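Local coordinates for transmembrane protein (Bartonella henselae, PDB 3PAM), which probably binds oligopeptides or related solutes as an extracellular solute-binding component of an ABC-type transport system, at residues E48-G53 with R244-G249; W198-R203 with A218-I223. All coordinates share one frame; numbering follows the deposited sequence.

In the fold
Both contacts are buried, but contact 1 lies deeper: its centre is about 9 Å from the centre of the chain, against about 16 Å for contact 2. Contact 1 sets the loop 48-53 on the last turns of helix 232-249, and its direct contacts are apolar, with one water joining the two sides. Contact 2 ties the end of helix 193-198 to helix 217-228 and mixes aliphatic packing with a carboxylate bound by a serine and a water. Along the chain it is nested within the long excursion that contact 1 closes. The two meet through helix 232-249, where Leu246 reaches Trp198 and Ile245 packs on Ala218, Ile219 and Met222.

Contact 1 of 2, residues E48-G53 with R244-G249; sequences EGYWDG and RILISG
Tyr50 lays one face of its ring against Leu246, and the two side chains cross at about a right angle. Leu246 CB sits over that face, 3.9 Å from the centroid of the Tyr50 ring and 28° off its normal, a CH-pi contact. CB is displaced toward the CD2-CE2 side of the ring, and Tyr50 CE2 comes closest, 3.5 Å from Leu246 CB. Leu246 CG is anti to its carbonyl carbon (chi1 -63°), which carries CD1 over the same face, 4.2 Å above the ring plane and slightly off its centre, and on toward Trp51, whose CZ3 lies 4.4 Å from Leu246 CD1. The loop follows strand 45-46, and helix 232-249 leads into strand 252-257, its antiparallel neighbour in the mixed sheet; the contact thus packs together the connections of two adjacent strands. Ile247 meets the loop alongside Leu246. Its CG1 lies 4.0 Å from Gly49 CA, so that the glycine backbone, without a side chain, rests directly on the isoleucine, and CG1 also approaches Tyr50 CD2. At the far end of the ring a water lies 3.1 Å from Tyr50 OH and donates to Leu246 O, linking the phenol to the helix backbone. Beyond these apolar groups, Asp52 ties the loop back on itself: its OD2 takes a nearly straight bond from Glu48 N (2.7 Å, 170°), and its OD1 accepts from Gly49 N at 2.9 Å, each oxygen using its syn lone pair. Tyr50 N is bound by Asp243 OD1, one turn before Ile247 on the same helix.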
ATOM      1  N   GLU A  48      -5.514  -2.118  -7.792  1.00 51.83           N
ATOM      2  CA  GLU A  48      -4.110  -1.998  -8.146  1.00 51.52           C
ATOM      3  C   GLU A  48      -3.526  -0.684  -7.710  1.00 49.67           C
ATOM      4  O   GLU A  48      -2.533  -0.645  -7.039  1.00 49.64           O
ATOM      5  CB  GLU A  48      -3.899  -2.127  -9.645  1.00 53.22           C
ATOM      6  CG  GLU A  48      -3.865  -3.516 -10.148  1.00 54.38           C
ATOM      7  CD  GLU A  48      -3.181  -3.639 -11.462  1.00 57.77           C
ATOM      8  OE1 GLU A  48      -2.298  -2.854 -11.743  1.00 58.84           O
ATOM      9  OE2 GLU A  48      -3.509  -4.534 -12.215  1.00 60.19           O
ATOM     10  N   GLY A  49      -4.134   0.397  -8.137  1.00 48.87           N
ATOM     11  CA  GLY A  49      -3.674   1.710  -7.795  1.00 46.46           C
ATOM     12  C   GLY A  49      -4.711   2.384  -6.964  1.00 45.37           C
ATOM     13  O   GLY A  49      -5.416   1.758  -6.235  1.00 45.67           O
ATOM     14  N   TYR A  50      -4.797   3.683  -7.092  1.00 43.76           N
ATOM     15  CA  TYR A  50      -5.651   4.441  -6.233  1.00 43.46           C
ATOM     16  C   TYR A  50      -6.818   5.097  -6.916  1.00 43.78           C
ATOM     17  O   TYR A  50      -7.716   5.495  -6.267  1.00 44.40           O
ATOM     18  CB  TYR A  50      -4.814   5.437  -5.451  1.00 42.50           C
ATOM     19  CG  TYR A  50      -3.903   4.758  -4.489  1.00 42.04           C
ATOM     20  CD1 TYR A  50      -4.279   4.567  -3.187  1.00 42.76           C
ATOM     21  CD2 TYR A  50      -2.684   4.281  -4.887  1.00 39.68           C
ATOM     22  CE1 TYR A  50      -3.481   3.947  -2.326  1.00 42.97           C
ATOM     23  CE2 TYR A  50      -1.889   3.658  -4.027  1.00 41.39           C
ATOM     24  CZ  TYR A  50      -2.290   3.494  -2.744  1.00 42.82           C
ATOM     25  OH  TYR A  50      -1.503   2.863  -1.852  1.00 43.93           O
ATOM     26  N   TRP A  51      -6.823   5.173  -8.231  1.00 44.08           N
ATOM     27  CA  TRP A  51      -7.973   5.699  -8.916  1.00 45.02           C
ATOM     28  C   TRP A  51      -8.279   4.816 -10.102  1.00 46.60           C
ATOM     29  O   TRP A  51      -8.386   5.295 -11.198  1.00 47.16           O
ATOM     30  CB  TRP A  51      -7.727   7.138  -9.337  1.00 44.16           C
ATOM     31  CG  TRP A  51      -7.916   8.070  -8.223  1.00 42.84           C
ATOM     32  CD1 TRP A  51      -9.063   8.593  -7.817  1.00 44.41           C
ATOM     33  CD2 TRP A  51      -6.921   8.565  -7.344  1.00 41.49           C
ATOM     34  NE1 TRP A  51      -8.875   9.386  -6.758  1.00 44.32           N
ATOM     35  CE2 TRP A  51      -7.556   9.384  -6.437  1.00 42.24           C
ATOM     36  CE3 TRP A  51      -5.551   8.387  -7.235  1.00 39.69           C
ATOM     37  CZ2 TRP A  51      -6.880  10.043  -5.443  1.00 40.26           C
ATOM     38  CZ3 TRP A  51      -4.895   9.036  -6.266  1.00 37.36           C
ATOM     39  CH2 TRP A  51      -5.549   9.858  -5.384  1.00 40.23           C
ATOM     40  N   ASP A  52      -8.372   3.515  -9.840  1.00 47.37           N
ATOM     41  CA  ASP A  52      -8.661   2.455 -10.828  1.00 49.35           C
ATOM     42  C   ASP A  52      -9.960   2.602 -11.621  1.00 50.95           C
ATOM     43  O   ASP A  52     -11.031   2.784 -11.051  1.00 51.45           O
ATOM     44  CB  ASP A  52      -8.642   1.071 -10.169  1.00 50.01           C
ATOM     45  CG  ASP A  52      -7.260   0.682  -9.656  1.00 50.05           C
ATOM     46  OD1 ASP A  52      -6.319   1.511  -9.732  1.00 50.09           O
ATOM     47  OD2 ASP A  52      -7.116  -0.455  -9.165  1.00 49.95           O
ATOM     48  N   GLY A  53      -9.841   2.496 -12.940  1.00 51.86           N
ATOM     49  CA  GLY A  53     -10.995   2.498 -13.820  1.00 55.07           C
ATOM     50  C   GLY A  53     -11.624   3.868 -13.880  1.00 54.78           C
ATOM     51  O   GLY A  53     -12.835   4.001 -13.930  1.00 56.59           O
ATOM     52  N   ARG A 244       0.768   7.888  -8.953  1.00 40.60           N
ATOM     53  CA  ARG A 244       2.065   7.432  -9.325  1.00 41.00           C
ATOM     54  C   ARG A 244       3.039   7.362  -8.167  1.00 40.76           C
ATOM     55  O   ARG A 244       3.824   6.475  -8.072  1.00 40.95           O
ATOM     56  CB  ARG A 244       2.594   8.336 -10.414  1.00 42.59           C
ATOM     57  CG  ARG A 244       2.514   7.718 -11.756  1.00 43.86           C
ATOM     58  CD  ARG A 244       2.585   8.649 -12.963  1.00 46.48           C
ATOM     59  NE  ARG A 244       2.317   7.803 -14.104  1.00 48.41           N
ATOM     60  CZ  ARG A 244       1.493   8.059 -15.087  1.00 49.32           C
ATOM     61  NH1 ARG A 244       0.875   9.200 -15.159  1.00 46.62           N
ATOM     62  NH2 ARG A 244       1.319   7.149 -16.005  1.00 48.96           N
ATOM     63  N   ILE A 245       2.950   8.329  -7.291  1.00 40.51           N
ATOM     64  CA  ILE A 245       3.686   8.408  -6.039  1.00 39.66           C
ATOM     65  C   ILE A 245       3.182   7.407  -5.021  1.00 38.65           C
ATOM     66  O   ILE A 245       3.973   6.804  -4.298  1.00 39.47           O
ATOM     67  CB  ILE A 245       3.598   9.823  -5.438  1.00 39.91           C
ATOM     68  CG1 ILE A 245       4.299  10.805  -6.373  1.00 40.10           C
ATOM     69  CG2 ILE A 245       4.228   9.864  -4.033  1.00 39.13           C
ATOM     70  CD1 ILE A 245       4.262  12.212  -5.913  1.00 40.54           C
ATOM     71  N   LEU A 246       1.871   7.230  -4.945  1.00 37.45           N
ATOM     72  CA  LEU A 246       1.321   6.371  -3.917  1.00 35.63           C
ATOM     73  C   LEU A 246       1.548   4.922  -4.280  1.00 35.63           C
ATOM     74  O   LEU A 246       1.856   4.086  -3.430  1.00 35.01           O
ATOM     75  CB  LEU A 246      -0.153   6.674  -3.718  1.00 35.29           C
ATOM     76  CG  LEU A 246      -0.446   8.089  -3.225  1.00 34.30           C
ATOM     77  CD1 LEU A 246      -1.947   8.272  -3.072  1.00 34.49           C
ATOM     78  CD2 LEU A 246       0.248   8.331  -1.922  1.00 32.07           C
ATOM     79  N   ILE A 247       1.410   4.620  -5.558  1.00 36.26           N
ATOM     80  CA  ILE A 247       1.824   3.314  -6.062  1.00 35.78           C
ATOM     81  C   ILE A 247       3.300   3.046  -5.740  1.00 36.15           C
ATOM     82  O   ILE A 247       3.657   1.955  -5.285  1.00 35.96           O
ATOM     83  CB  ILE A 247       1.550   3.194  -7.582  1.00 36.58           C
ATOM     84  CG1 ILE A 247       0.045   3.172  -7.832  1.00 35.48           C
ATOM     85  CG2 ILE A 247       2.224   1.949  -8.200  1.00 35.73           C
ATOM     86  CD1 ILE A 247      -0.335   3.557  -9.245  1.00 36.72           C
ATOM     87  N   SER A 248       4.155   4.038  -5.969  1.00 35.63           N
ATOM     88  CA  SER A 248       5.598   3.845  -5.776  1.00 34.68           C
ATOM     89  C   SER A 248       5.954   3.783  -4.313  1.00 34.15           C
ATOM     90  O   SER A 248       7.010   3.274  -3.951  1.00 33.98           O
ATOM     91  CB  SER A 248       6.400   4.966  -6.435  1.00 33.79           C
ATOM     92  OG  SER A 248       6.235   4.914  -7.827  1.00 34.17           O
ATOM     93  N   GLY A 249       5.079   4.338  -3.474  1.00 34.24           N
ATOM     94  CA  GLY A 249       5.260   4.268  -2.048  1.00 33.15           C
ATOM     95  C   GLY A 249       4.908   2.947  -1.406  1.00 33.19           C
ATOM     96  O   GLY A 249       5.405   2.656  -0.329  1.00 32.93           O
TER
HETATM   97  O   HOH W   1       0.823   1.205  -2.929  1.00 42.41           O

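Contact 2 of 2, residues W198-R203 with A218-I223; sequences WSSASR and AIDAMI
The carboxylate of Asp220 turns both oxygens to Ser200, while the indole of Trp198 turns away from helix 217-228 and gives one face to Leu246, whose CD1 stands 3.6 Å above Trp198 CE2. Here it is the stem of Trp198 that packs: its CB is 3.7 Å from Ile219 CG2 and 4.0 Å from Ile223 CD1, the two isoleucines lying one turn apart. Beside them Asp220 accepts twice, from Ser200 OG at OD2 (2.6 Å) and from Ser200 N at OD1 (3.2 Å), each through the syn lone pair. The hydroxyl reaches OD2 because Ser200 OG lies between its backbone N and carbonyl carbon (chi1 54°). A water donating to Asp220 OD2 accepts from Ala201 N, adding a second route to the turn. Ser199 braces that turn in an ST motif, its OG accepting from Ser202 N while also bonded to Ile195 O in helix 193-198. The contact thus fastens the end of helix 193-198 to the side of helix 217-228. Two bonds from one serine fix the rotation of the carboxylate, and donors at both oxygens would probably favour its ionised form.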
ATOM      1  N   TRP A 198      -3.525  11.782   3.158  1.00 32.51           N
ATOM      2  CA  TRP A 198      -2.139  11.605   2.720  1.00 32.43           C
ATOM      3  C   TRP A 198      -1.151  12.678   3.141  1.00 33.35           C
ATOM      4  O   TRP A 198       0.049  12.477   2.977  1.00 33.82           O
ATOM      5  CB  TRP A 198      -2.076  11.518   1.202  1.00 32.58           C
ATOM      6  CG  TRP A 198      -2.858  10.400   0.657  1.00 30.86           C
ATOM      7  CD1 TRP A 198      -3.995  10.487  -0.058  1.00 31.56           C
ATOM      8  CD2 TRP A 198      -2.581   9.017   0.813  1.00 30.83           C
ATOM      9  NE1 TRP A 198      -4.452   9.245  -0.378  1.00 31.30           N
ATOM     10  CE2 TRP A 198      -3.598   8.314   0.140  1.00 31.52           C
ATOM     11  CE3 TRP A 198      -1.557   8.295   1.445  1.00 30.54           C
ATOM     12  CZ2 TRP A 198      -3.635   6.914   0.076  1.00 29.80           C
ATOM     13  CZ3 TRP A 198      -1.584   6.927   1.378  1.00 30.63           C
ATOM     14  CH2 TRP A 198      -2.623   6.243   0.695  1.00 31.84           C
ATOM     15  N   SER A 199      -1.629  13.812   3.645  1.00 33.49           N
ATOM     16  CA  SER A 199      -0.726  14.933   3.860  1.00 34.89           C
ATOM     17  C   SER A 199       0.144  14.629   5.070  1.00 35.70           C
ATOM     18  O   SER A 199      -0.259  13.881   5.972  1.00 35.26           O
ATOM     19  CB  SER A 199      -1.500  16.229   4.083  1.00 35.47           C
ATOM     20  OG  SER A 199      -1.936  16.270   5.426  1.00 34.40           O
ATOM     21  N   SER A 200       1.326  15.225   5.083  1.00 36.95           N
ATOM     22  CA  SER A 200       2.319  14.970   6.122  1.00 38.15           C
ATOM     23  C   SER A 200       1.856  15.484   7.477  1.00 38.96           C
ATOM     24  O   SER A 200       2.124  14.858   8.515  1.00 38.74           O
ATOM     25  CB  SER A 200       3.626  15.665   5.757  1.00 39.54           C
ATOM     26  OG  SER A 200       3.354  17.025   5.509  1.00 40.99           O
ATOM     27  N   ALA A 201       1.175  16.628   7.455  1.00 39.81           N
ATOM     28  CA  ALA A 201       0.573  17.181   8.660  1.00 41.59           C
ATOM     29  C   ALA A 201      -0.395  16.196   9.330  1.00 40.19           C
ATOM     30  O   ALA A 201      -0.418  16.070  10.572  1.00 41.14           O
ATOM     31  CB  ALA A 201      -0.108  18.520   8.364  1.00 42.59           C
ATOM     32  N   SER A 202      -1.166  15.484   8.515  1.00 38.42           N
ATOM     33  CA  SER A 202      -2.147  14.545   9.038  1.00 36.99           C
ATOM     34  C   SER A 202      -1.497  13.261   9.519  1.00 35.86           C
ATOM     35  O   SER A 202      -2.155  12.400  10.106  1.00 36.27           O
ATOM     36  CB  SER A 202      -3.213  14.239   8.005  1.00 36.34           C
ATOM     37  OG  SER A 202      -2.845  13.130   7.193  1.00 35.29           O
ATOM     38  N   ARG A 203      -0.206  13.110   9.299  1.00 35.55           N
ATOM     39  CA  ARG A 203       0.476  11.930   9.843  1.00 34.74           C
ATOM     40  C   ARG A 203       0.449  11.929  11.377  1.00 35.70           C
ATOM     41  O   ARG A 203       0.248  10.884  11.992  1.00 35.82           O
ATOM     42  CB  ARG A 203       1.894  11.827   9.307  1.00 34.55           C
ATOM     43  CG  ARG A 203       2.760  10.792   9.996  1.00 35.16           C
ATOM     44  CD  ARG A 203       4.197  11.003   9.585  1.00 33.43           C
ATOM     45  NE  ARG A 203       5.106  10.281  10.450  1.00 36.37           N
ATOM     46  CZ  ARG A 203       5.799   9.202  10.090  1.00 37.29           C
ATOM     47  NH1 ARG A 203       5.700   8.681   8.857  1.00 36.88           N
ATOM     48  NH2 ARG A 203       6.606   8.642  10.972  1.00 38.65           N
ATOM     49  N   ALA A 218       6.471  15.392  -1.887  1.00 41.96           N
ATOM     50  CA  ALA A 218       5.953  15.145  -3.229  1.00 41.90           C
ATOM     51  C   ALA A 218       4.457  14.983  -3.153  1.00 39.54           C
ATOM     52  O   ALA A 218       3.711  15.566  -3.929  1.00 39.62           O
ATOM     53  CB  ALA A 218       6.594  13.898  -3.836  1.00 42.25           C
ATOM     54  N   ILE A 219       4.028  14.184  -2.188  1.00 37.74           N
ATOM     55  CA  ILE A 219       2.614  13.949  -1.946  1.00 35.64           C
ATOM     56  C   ILE A 219       1.871  15.257  -1.656  1.00 35.94           C
ATOM     57  O   ILE A 219       0.839  15.531  -2.263  1.00 36.02           O
ATOM     58  CB  ILE A 219       2.441  12.970  -0.818  1.00 33.46           C
ATOM     59  CG1 ILE A 219       3.151  11.684  -1.209  1.00 32.62           C
ATOM     60  CG2 ILE A 219       0.939  12.774  -0.516  1.00 33.08           C
ATOM     61  CD1 ILE A 219       2.889  10.528  -0.333  1.00 32.95           C
ATOM     62  N   ASP A 220       2.414  16.060  -0.752  1.00 36.37           N
ATOM     63  CA  ASP A 220       1.800  17.331  -0.385  1.00 37.99           C
ATOM     64  C   ASP A 220       1.716  18.261  -1.582  1.00 39.56           C
ATOM     65  O   ASP A 220       0.674  18.879  -1.804  1.00 40.57           O
ATOM     66  CB  ASP A 220       2.566  18.020   0.754  1.00 39.01           C
ATOM     67  CG  ASP A 220       2.424  17.291   2.072  1.00 39.24           C
ATOM     68  OD1 ASP A 220       1.875  16.163   2.089  1.00 38.44           O
ATOM     69  OD2 ASP A 220       2.866  17.845   3.101  1.00 41.06           O
ATOM     70  N   ALA A 221       2.815  18.349  -2.337  1.00 39.18           N
ATOM     71  CA  ALA A 221       2.871  19.107  -3.579  1.00 40.35           C
ATOM     72  C   ALA A 221       1.805  18.706  -4.606  1.00 39.52           C
ATOM     73  O   ALA A 221       1.174  19.574  -5.193  1.00 39.67           O
ATOM     74  CB  ALA A 221       4.289  19.051  -4.207  1.00 42.63           C
HETATM   75  N   MSE A 222       1.620  17.405  -4.836  1.00 39.59           N
HETATM   76  CA  MSE A 222       0.580  16.934  -5.754  1.00 39.85           C
HETATM   77  C   MSE A 222      -0.826  17.310  -5.249  1.00 38.35           C
HETATM   78  O   MSE A 222      -1.671  17.734  -6.028  1.00 37.51           O
HETATM   79  CB  MSE A 222       0.668  15.435  -5.987  1.00 40.77           C
HETATM   80  CG  MSE A 222       1.890  14.971  -6.775  1.00 45.92           C
HETATM   81 SE   MSE A 222       2.401  16.182  -8.220  1.00 53.38          SE
HETATM   82  CE  MSE A 222       3.726  17.298  -7.305  1.00 51.06           C
ATOM     83  N   ILE A 223      -1.045  17.172  -3.941  1.00 37.61           N
ATOM     84  CA  ILE A 223      -2.331  17.492  -3.348  1.00 37.65           C
ATOM     85  C   ILE A 223      -2.640  18.969  -3.567  1.00 38.24           C
ATOM     86  O   ILE A 223      -3.762  19.311  -3.928  1.00 38.85           O
ATOM     87  CB  ILE A 223      -2.403  17.131  -1.849  1.00 37.69           C
ATOM     88  CG1 ILE A 223      -2.305  15.618  -1.654  1.00 37.88           C
ATOM     89  CG2 ILE A 223      -3.741  17.600  -1.246  1.00 39.20           C
ATOM     90  CD1 ILE A 223      -2.008  15.215  -0.227  1.00 36.82           C
TER
HETATM   91  O   HOH W   2       2.605  13.682   2.520  1.00 30.56           O
HETATM   92  O   HOH W   3       0.929  18.669   5.219  1.00 42.72           O